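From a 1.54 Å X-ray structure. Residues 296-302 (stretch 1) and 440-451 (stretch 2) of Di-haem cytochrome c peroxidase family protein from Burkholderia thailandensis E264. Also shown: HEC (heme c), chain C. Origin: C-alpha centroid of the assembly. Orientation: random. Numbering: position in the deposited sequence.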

ATOM      1  N   PRO A 296     -18.346 -15.086  -5.260  1.00 12.38           N
ATOM      2  CA  PRO A 296     -17.549 -15.844  -4.283  1.00 13.84           C
ATOM      3  C   PRO A 296     -17.046 -17.171  -4.805  1.00 13.28           C
ATOM      4  O   PRO A 296     -16.168 -17.785  -4.187  1.00 15.29           O
ATOM      5  CB  PRO A 296     -18.523 -16.040  -3.118  1.00 19.05           C
ATOM      6  CG  PRO A 296     -19.883 -15.966  -3.755  1.00 18.66           C
ATOM      7  CD  PRO A 296     -19.758 -14.956  -4.857  1.00 15.07           C
ATOM      8  N   ASP A 297     -17.585 -17.655  -5.919  1.00 14.89           N
ATOM      9  CA  ASP A 297     -17.186 -18.927  -6.484  1.00 15.68           C
ATOM     10  C   ASP A 297     -16.221 -18.796  -7.658  1.00 12.37           C
ATOM     11  O   ASP A 297     -15.710 -19.811  -8.135  1.00 15.75           O
ATOM     12  CB  ASP A 297     -18.440 -19.693  -6.920  1.00 17.82           C
ATOM     13  CG  ASP A 297     -19.355 -20.022  -5.747  1.00 26.37           C
ATOM     14  OD1 ASP A 297     -18.844 -20.213  -4.624  1.00 27.22           O
ATOM     15  OD2 ASP A 297     -20.588 -20.055  -5.943  1.00 23.11           O
ATOM     16  N   LYS A 298     -15.917 -17.573  -8.100  1.00 16.75           N
ATOM     17  CA  LYS A 298     -14.943 -17.376  -9.174  1.00 14.76           C
ATOM     18  C   LYS A 298     -13.810 -16.461  -8.705  1.00 11.91           C
ATOM     19  O   LYS A 298     -12.824 -16.957  -8.160  1.00 15.51           O
ATOM     20  CB  LYS A 298     -15.641 -16.855 -10.431  1.00 18.72           C
ATOM     21  CG  LYS A 298     -16.545 -17.956 -11.023  1.00 17.37           C
ATOM     22  CD  LYS A 298     -17.029 -17.649 -12.400  1.00 19.29           C
ATOM     23  CE  LYS A 298     -17.879 -18.795 -12.942  1.00 23.25           C
ATOM     24  NZ  LYS A 298     -18.571 -18.380 -14.200  1.00 30.30           N
ATOM     25  N   GLY A 299     -13.960 -15.144  -8.838  1.00 12.83           N
ATOM     26  CA  GLY A 299     -12.886 -14.248  -8.410  1.00 12.24           C
ATOM     27  C   GLY A 299     -12.765 -14.149  -6.894  1.00 12.24           C
ATOM     28  O   GLY A 299     -11.659 -14.201  -6.336  1.00 11.31           O
ATOM     29  N   ASN A 300     -13.894 -13.943  -6.213  1.00 12.33           N
ATOM     30  CA  ASN A 300     -13.954 -13.790  -4.762  1.00 13.06           C
ATOM     31  C   ASN A 300     -13.070 -12.651  -4.295  1.00 11.09           C
ATOM     32  O   ASN A 300     -12.677 -12.601  -3.126  1.00 11.11           O
ATOM     33  CB  ASN A 300     -13.581 -15.099  -4.071  1.00 12.10           C
ATOM     34  CG  ASN A 300     -14.020 -15.143  -2.626  1.00 13.51           C
ATOM     35  OD1 ASN A 300     -15.064 -14.590  -2.243  1.00 13.23           O
ATOM     36  ND2 ASN A 300     -13.215 -15.806  -1.798  1.00 15.08           N
ATOM     37  N   CYS A 301     -12.788 -11.703  -5.198  1.00  9.48           N
ATOM     38  CA  CYS A 301     -11.848 -10.630  -4.883  1.00 12.28           C
ATOM     39  C   CYS A 301     -12.391  -9.715  -3.805  1.00 11.63           C
ATOM     40  O   CYS A 301     -11.638  -9.210  -2.959  1.00 11.83           O
ATOM     41  CB  CYS A 301     -11.562  -9.842  -6.153  1.00 10.05           C
ATOM     42  SG  CYS A 301     -11.182 -10.811  -7.591  1.00 11.00           S
ATOM     43  N   MET A 302     -13.708  -9.507  -3.808  1.00 10.59           N
ATOM     44  CA  MET A 302     -14.389  -8.593  -2.912  1.00 10.85           C
ATOM     45  C   MET A 302     -14.317  -9.021  -1.455  1.00 12.17           C
ATOM     46  O   MET A 302     -14.603  -8.203  -0.583  1.00 13.15           O
ATOM     47  CB  MET A 302     -15.852  -8.487  -3.382  1.00 12.12           C
ATOM     48  CG  MET A 302     -16.771  -9.671  -2.951  1.00 15.88           C
ATOM     49  SD  MET A 302     -16.295 -11.345  -3.425  1.00 13.77           S
ATOM     50  CE  MET A 302     -17.441 -12.321  -2.451  1.00 16.43           C
ATOM     51  N   PRO A 440      -9.064 -24.870 -12.443  1.00 19.36           N
ATOM     52  CA  PRO A 440      -9.118 -23.584 -11.749  1.00 17.17           C
ATOM     53  C   PRO A 440     -10.523 -23.002 -11.747  1.00 16.68           C
ATOM     54  O   PRO A 440     -11.387 -23.353 -12.564  1.00 19.54           O
ATOM     55  CB  PRO A 440      -8.143 -22.708 -12.545  1.00 17.17           C
ATOM     56  CG  PRO A 440      -8.029 -23.351 -13.858  1.00 24.74           C
ATOM     57  CD  PRO A 440      -8.200 -24.814 -13.630  1.00 20.81           C
ATOM     58  N   ALA A 441     -10.745 -22.076 -10.809  1.00 14.36           N
ATOM     59  CA  ALA A 441     -12.060 -21.467 -10.643  1.00 16.31           C
ATOM     60  C   ALA A 441     -12.499 -20.675 -11.874  1.00 16.04           C
ATOM     61  O   ALA A 441     -13.701 -20.581 -12.146  1.00 18.28           O
ATOM     62  CB  ALA A 441     -12.077 -20.558  -9.417  1.00 21.12           C
ATOM     63  N   MET A 442     -11.552 -20.077 -12.608  1.00 16.42           N
ATOM     64  CA  MET A 442     -11.848 -19.147 -13.692  1.00 15.54           C
ATOM     65  C   MET A 442     -11.177 -19.571 -14.992  1.00 13.08           C
ATOM     66  O   MET A 442     -10.180 -20.296 -15.003  1.00 15.69           O
ATOM     67  CB  MET A 442     -11.395 -17.742 -13.314  1.00 14.52           C
ATOM     68  CG  MET A 442     -12.260 -17.119 -12.274  1.00 15.44           C
ATOM     69  SD  MET A 442     -11.772 -15.462 -11.848  1.00 18.21           S
ATOM     70  CE  MET A 442     -10.282 -15.766 -10.941  1.00 17.16           C
ATOM     71  N   THR A 443     -11.723 -19.081 -16.118  1.00 15.50           N
ATOM     72  CA  THR A 443     -11.095 -19.253 -17.416  1.00 15.24           C
ATOM     73  C   THR A 443     -10.142 -18.096 -17.698  1.00 13.99           C
ATOM     74  O   THR A 443     -10.157 -17.068 -17.016  1.00 14.82           O
ATOM     75  CB  THR A 443     -12.139 -19.283 -18.511  1.00 14.10           C
ATOM     76  OG1 THR A 443     -12.787 -18.015 -18.518  1.00 15.83           O
ATOM     77  CG2 THR A 443     -13.181 -20.372 -18.245  1.00 17.50           C
ATOM     78  N   ASP A 444      -9.359 -18.229 -18.768  1.00 17.40           N
ATOM     79  CA  ASP A 444      -8.507 -17.107 -19.151  1.00 14.97           C
ATOM     80  C   ASP A 444      -9.343 -15.906 -19.584  1.00 14.16           C
ATOM     81  O   ASP A 444      -8.964 -14.753 -19.334  1.00 14.71           O
ATOM     82  CB  ASP A 444      -7.525 -17.541 -20.242  1.00 16.38           C
ATOM     83  CG  ASP A 444      -6.319 -18.264 -19.669  1.00 25.90           C
ATOM     84  OD1 ASP A 444      -5.790 -17.806 -18.623  1.00 28.07           O
ATOM     85  OD2 ASP A 444      -5.914 -19.289 -20.245  1.00 31.32           O
ATOM     86  N   ALA A 445     -10.519 -16.134 -20.177  1.00 14.62           N
ATOM     87  CA  ALA A 445     -11.396 -15.012 -20.498  1.00 17.38           C
ATOM     88  C   ALA A 445     -11.880 -14.304 -19.233  1.00 14.54           C
ATOM     89  O   ALA A 445     -12.020 -13.074 -19.207  1.00 15.11           O
ATOM     90  CB  ALA A 445     -12.590 -15.505 -21.328  1.00 16.54           C
ATOM     91  N   ASP A 446     -12.174 -15.074 -18.178  1.00 16.24           N
ATOM     92  CA  ASP A 446     -12.522 -14.477 -16.896  1.00 13.18           C
ATOM     93  C   ASP A 446     -11.400 -13.569 -16.398  1.00 10.95           C
ATOM     94  O   ASP A 446     -11.653 -12.465 -15.911  1.00 13.23           O
ATOM     95  CB  ASP A 446     -12.765 -15.554 -15.836  1.00 13.22           C
ATOM     96  CG  ASP A 446     -14.036 -16.370 -16.068  1.00 20.31           C
ATOM     97  OD1 ASP A 446     -14.945 -15.902 -16.786  1.00 21.42           O
ATOM     98  OD2 ASP A 446     -14.125 -17.481 -15.497  1.00 18.06           O
ATOM     99  N   VAL A 447     -10.162 -14.040 -16.498  1.00 13.42           N
ATOM    100  CA  VAL A 447      -9.022 -13.234 -16.057  1.00 13.91           C
ATOM    101  C   VAL A 447      -8.946 -11.954 -16.871  1.00 12.84           C
ATOM    102  O   VAL A 447      -8.738 -10.861 -16.322  1.00 12.38           O
ATOM    103  CB  VAL A 447      -7.735 -14.064 -16.158  1.00 14.16           C
ATOM    104  CG1 VAL A 447      -6.498 -13.188 -15.940  1.00 12.40           C
ATOM    105  CG2 VAL A 447      -7.759 -15.191 -15.147  1.00 13.69           C
ATOM    106  N   ASP A 448      -9.112 -12.063 -18.201  1.00 12.17           N
ATOM    107  CA  ASP A 448      -9.126 -10.868 -19.044  1.00 15.10           C
ATOM    108  C   ASP A 448     -10.200  -9.873 -18.589  1.00 12.43           C
ATOM    109  O   ASP A 448      -9.985  -8.654 -18.584  1.00 13.02           O
ATOM    110  CB  ASP A 448      -9.375 -11.239 -20.509  1.00 14.67           C
ATOM    111  CG  ASP A 448      -8.314 -12.177 -21.111  1.00 22.01           C
ATOM    112  OD1 ASP A 448      -7.189 -12.326 -20.587  1.00 21.38           O
ATOM    113  OD2 ASP A 448      -8.623 -12.782 -22.167  1.00 22.96           O
ATOM    114  N   ASP A 449     -11.393 -10.373 -18.243  1.00 12.51           N
ATOM    115  CA  ASP A 449     -12.480  -9.498 -17.834  1.00 11.80           C
ATOM    116  C   ASP A 449     -12.189  -8.810 -16.501  1.00 11.34           C
ATOM    117  O   ASP A 449     -12.510  -7.630 -16.330  1.00 12.04           O
ATOM    118  CB  ASP A 449     -13.777 -10.299 -17.763  1.00 11.84           C
ATOM    119  CG  ASP A 449     -14.273 -10.760 -19.135  1.00 19.27           C
ATOM    120  OD1 ASP A 449     -13.737 -10.298 -20.171  1.00 16.61           O
ATOM    121  OD2 ASP A 449     -15.212 -11.601 -19.166  1.00 19.40           O
ATOM    122  N   LEU A 450     -11.565  -9.533 -15.556  1.00 11.67           N
ATOM    123  CA  LEU A 450     -11.141  -8.923 -14.299  1.00 11.62           C
ATOM    124  C   LEU A 450     -10.144  -7.795 -14.538  1.00 10.68           C
ATOM    125  O   LEU A 450     -10.269  -6.718 -13.941  1.00 11.51           O
ATOM    126  CB  LEU A 450     -10.540  -9.980 -13.382  1.00 10.76           C
ATOM    127  CG  LEU A 450     -11.552 -10.874 -12.647  1.00 13.40           C
ATOM    128  CD1 LEU A 450     -10.869 -12.119 -12.080  1.00 13.50           C
ATOM    129  CD2 LEU A 450     -12.246 -10.110 -11.567  1.00 12.97           C
ATOM    130  N   VAL A 451      -9.167  -8.013 -15.422  1.00 11.78           N
ATOM    131  CA  VAL A 451      -8.245  -6.929 -15.783  1.00 12.89           C
ATOM    132  C   VAL A 451      -9.004  -5.734 -16.353  1.00 10.91           C
ATOM    133  O   VAL A 451      -8.753  -4.586 -15.977  1.00 10.47           O
ATOM    134  CB  VAL A 451      -7.183  -7.445 -16.763  1.00 10.84           C
ATOM    135  CG1 VAL A 451      -6.348  -6.285 -17.331  1.00 13.28           C
ATOM    136  CG2 VAL A 451      -6.315  -8.486 -16.109  1.00 12.74           C
TER
HETATM  137 FE   HEC C 602      -5.580  -9.362  -4.002  1.00 10.03          FE
HETATM  138  CHA HEC C 602      -2.555  -7.759  -3.828  1.00  9.89           C
HETATM  139  CHB HEC C 602      -5.962  -8.310  -7.249  1.00 10.47           C
HETATM  140  CHC HEC C 602      -8.248 -11.480  -4.406  1.00 10.16           C
HETATM  141  CHD HEC C 602      -5.450 -10.132  -0.680  1.00 11.21           C
HETATM  142  NA  HEC C 602      -4.498  -8.203  -5.268  1.00  9.04           N
HETATM  143  C1A HEC C 602      -3.291  -7.602  -4.964  1.00  9.81           C
HETATM  144  C2A HEC C 602      -2.819  -6.971  -6.169  1.00  9.29           C
HETATM  145  C3A HEC C 602      -3.802  -7.036  -7.074  1.00 10.87           C
HETATM  146  C4A HEC C 602      -4.881  -7.821  -6.529  1.00  9.90           C
HETATM  147  CMA HEC C 602      -3.750  -6.586  -8.532  1.00 10.31           C
HETATM  148  CAA HEC C 602      -1.521  -6.138  -6.282  1.00 11.11           C
HETATM  149  CBA HEC C 602      -1.770  -4.681  -5.931  1.00  9.30           C
HETATM  150  CGA HEC C 602      -0.539  -3.807  -5.891  1.00 11.77           C
HETATM  151  O1A HEC C 602      -0.715  -2.637  -5.432  1.00 18.26           O
HETATM  152  O2A HEC C 602       0.613  -4.308  -6.016  1.00 11.29           O
HETATM  153  NB  HEC C 602      -6.869  -9.795  -5.494  1.00  9.08           N
HETATM  154  C1B HEC C 602      -6.881  -9.194  -6.755  1.00  9.66           C
HETATM  155  C2B HEC C 602      -7.972  -9.770  -7.521  1.00 10.33           C
HETATM  156  C3B HEC C 602      -8.573 -10.698  -6.778  1.00  9.38           C
HETATM  157  C4B HEC C 602      -7.918 -10.691  -5.477  1.00 10.81           C
HETATM  158  CMB HEC C 602      -8.364  -9.302  -8.946  1.00 10.66           C
HETATM  159  CAB HEC C 602      -9.703 -11.682  -7.172  1.00  9.62           C
HETATM  160  CBB HEC C 602      -9.258 -12.572  -8.355  1.00  9.69           C
HETATM  161  NC  HEC C 602      -6.691 -10.511  -2.770  1.00  8.16           N
HETATM  162  C1C HEC C 602      -7.708 -11.363  -3.155  1.00 10.00           C
HETATM  163  C2C HEC C 602      -8.152 -12.065  -1.983  1.00 11.15           C
HETATM  164  C3C HEC C 602      -7.448 -11.624  -0.931  1.00 11.90           C
HETATM  165  C4C HEC C 602      -6.484 -10.662  -1.409  1.00 11.45           C
HETATM  166  CMC HEC C 602      -9.333 -13.059  -2.032  1.00 11.96           C
HETATM  167  CAC HEC C 602      -7.734 -11.893   0.555  1.00 12.13           C
HETATM  168  CBC HEC C 602      -7.560 -13.404   0.815  1.00 12.63           C
HETATM  169  ND  HEC C 602      -4.269  -8.957  -2.527  1.00  9.15           N
HETATM  170  C1D HEC C 602      -4.415  -9.402  -1.208  1.00 10.19           C
HETATM  171  C2D HEC C 602      -3.190  -9.137  -0.513  1.00 11.42           C
HETATM  172  C3D HEC C 602      -2.270  -8.502  -1.481  1.00 10.60           C
HETATM  173  C4D HEC C 602      -3.019  -8.369  -2.701  1.00 11.10           C
HETATM  174  CMD HEC C 602      -2.859  -9.448   0.943  1.00 11.05           C
HETATM  175  CAD HEC C 602      -0.821  -8.067  -1.224  1.00 10.05           C
HETATM  176  CBD HEC C 602       0.072  -9.273  -1.435  1.00  9.15           C
HETATM  177  CGD HEC C 602       1.517  -8.864  -1.576  1.00  9.16           C
HETATM  178  O1D HEC C 602       1.789  -7.647  -1.720  1.00  9.81           O
HETATM  179  O2D HEC C 602       2.372  -9.786  -1.721  1.00 10.00           O
HETATM  180  O   HOH W   1     -16.056 -19.210 -15.678  1.00 23.99           O
HETATM  181  O   HOH W   2     -17.625 -16.456 -16.159  1.00 26.96           O

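Two segments far apart in sequence meet here. Stretch 1 is an irregular loop that enters a 3-10 segment at Cys301 and Met302; stretch 2 begins as a loop and becomes a helix at Asp444. No hydrogen bond joins them directly, so the contact, which buries 263 Å² in all, rests on van der Waals packing and two bridging waters. The backbones come nearest at Lys298 and Ala441, whose CA atoms lie 5.2 Å apart.

Pro296 lies beyond reach of stretch 2. Asp297 touches it through its backbone: its O is 3.9 Å from Ala441 CB, while the carboxylate leads away, as suits a charged group on an exposed residue. Ala441 points its methyl toward stretch 1, and that small group fits the close approach of the chains.

Lys298 makes the most extensive contact. Its carbonyl O also lies 3.9 Å from Ala441 CB; covered by this contact, it has no hydrogen-bonding partner in the model. At the base of the side chain, Lys298 CB sits 3.9 Å from Met442 CG, aliphatic carbon against aliphatic carbon. The lysine chain then runs on, with chi2 to chi4 all t, and its CD passes 4.2 Å from Asp446 OD2. The ammonium group does not meet the carboxylate directly. Instead, the O of water 1 lies 3.0 Å from Lys298 NZ, from which it accepts, and 2.6 Å from Asp446 OD2, to which it donates, while the O of water 2 lies 2.9 Å from Lys298 NZ, from which it accepts, and 2.8 Å from Asp446 OD1, to which it donates. Lysine suits this position because it combines a long apolar stem with a charged, hydrated end.

Asp446 also helps to order the start of its own helix. Its OD2 accepts from Thr443 N at 3.0 Å, and Asp446 N donates to Thr443 OG1, also at 3.0 Å. The second of these bonds caps the helix, Thr443 at the N-cap position satisfying an amide that has no carbonyl a turn earlier in the helix to receive it; the first ties the Asp446 carboxylate back to the cap residue.

At Gly299 the chain is buried, and its N lies 3.7 Å from Met442 SD. The CB of Met442 points sideways, but its flexible thioether brings the end nearer to the loop. Glycine suits the tight site: an ideal CB here would lie just 3.1 Å from Cys301 SG. Gly299 O also approaches the heme, 3.3 Å from HEC CAB.

Asn300 makes no contact with stretch 2; its side-chain end leads away, and its ND2 is hydrogen-bonded elsewhere in the structure. Cys301 then turns its CB toward the helix. Its SG is bonded covalently to HEC CAB at 1.8 Å, the thioether characteristic of c-type heme, and packs 4.2 Å from Leu450 CD2. The branched, apolar leucine thus lies against the sulfur that anchors the heme. Met302 is out of reach.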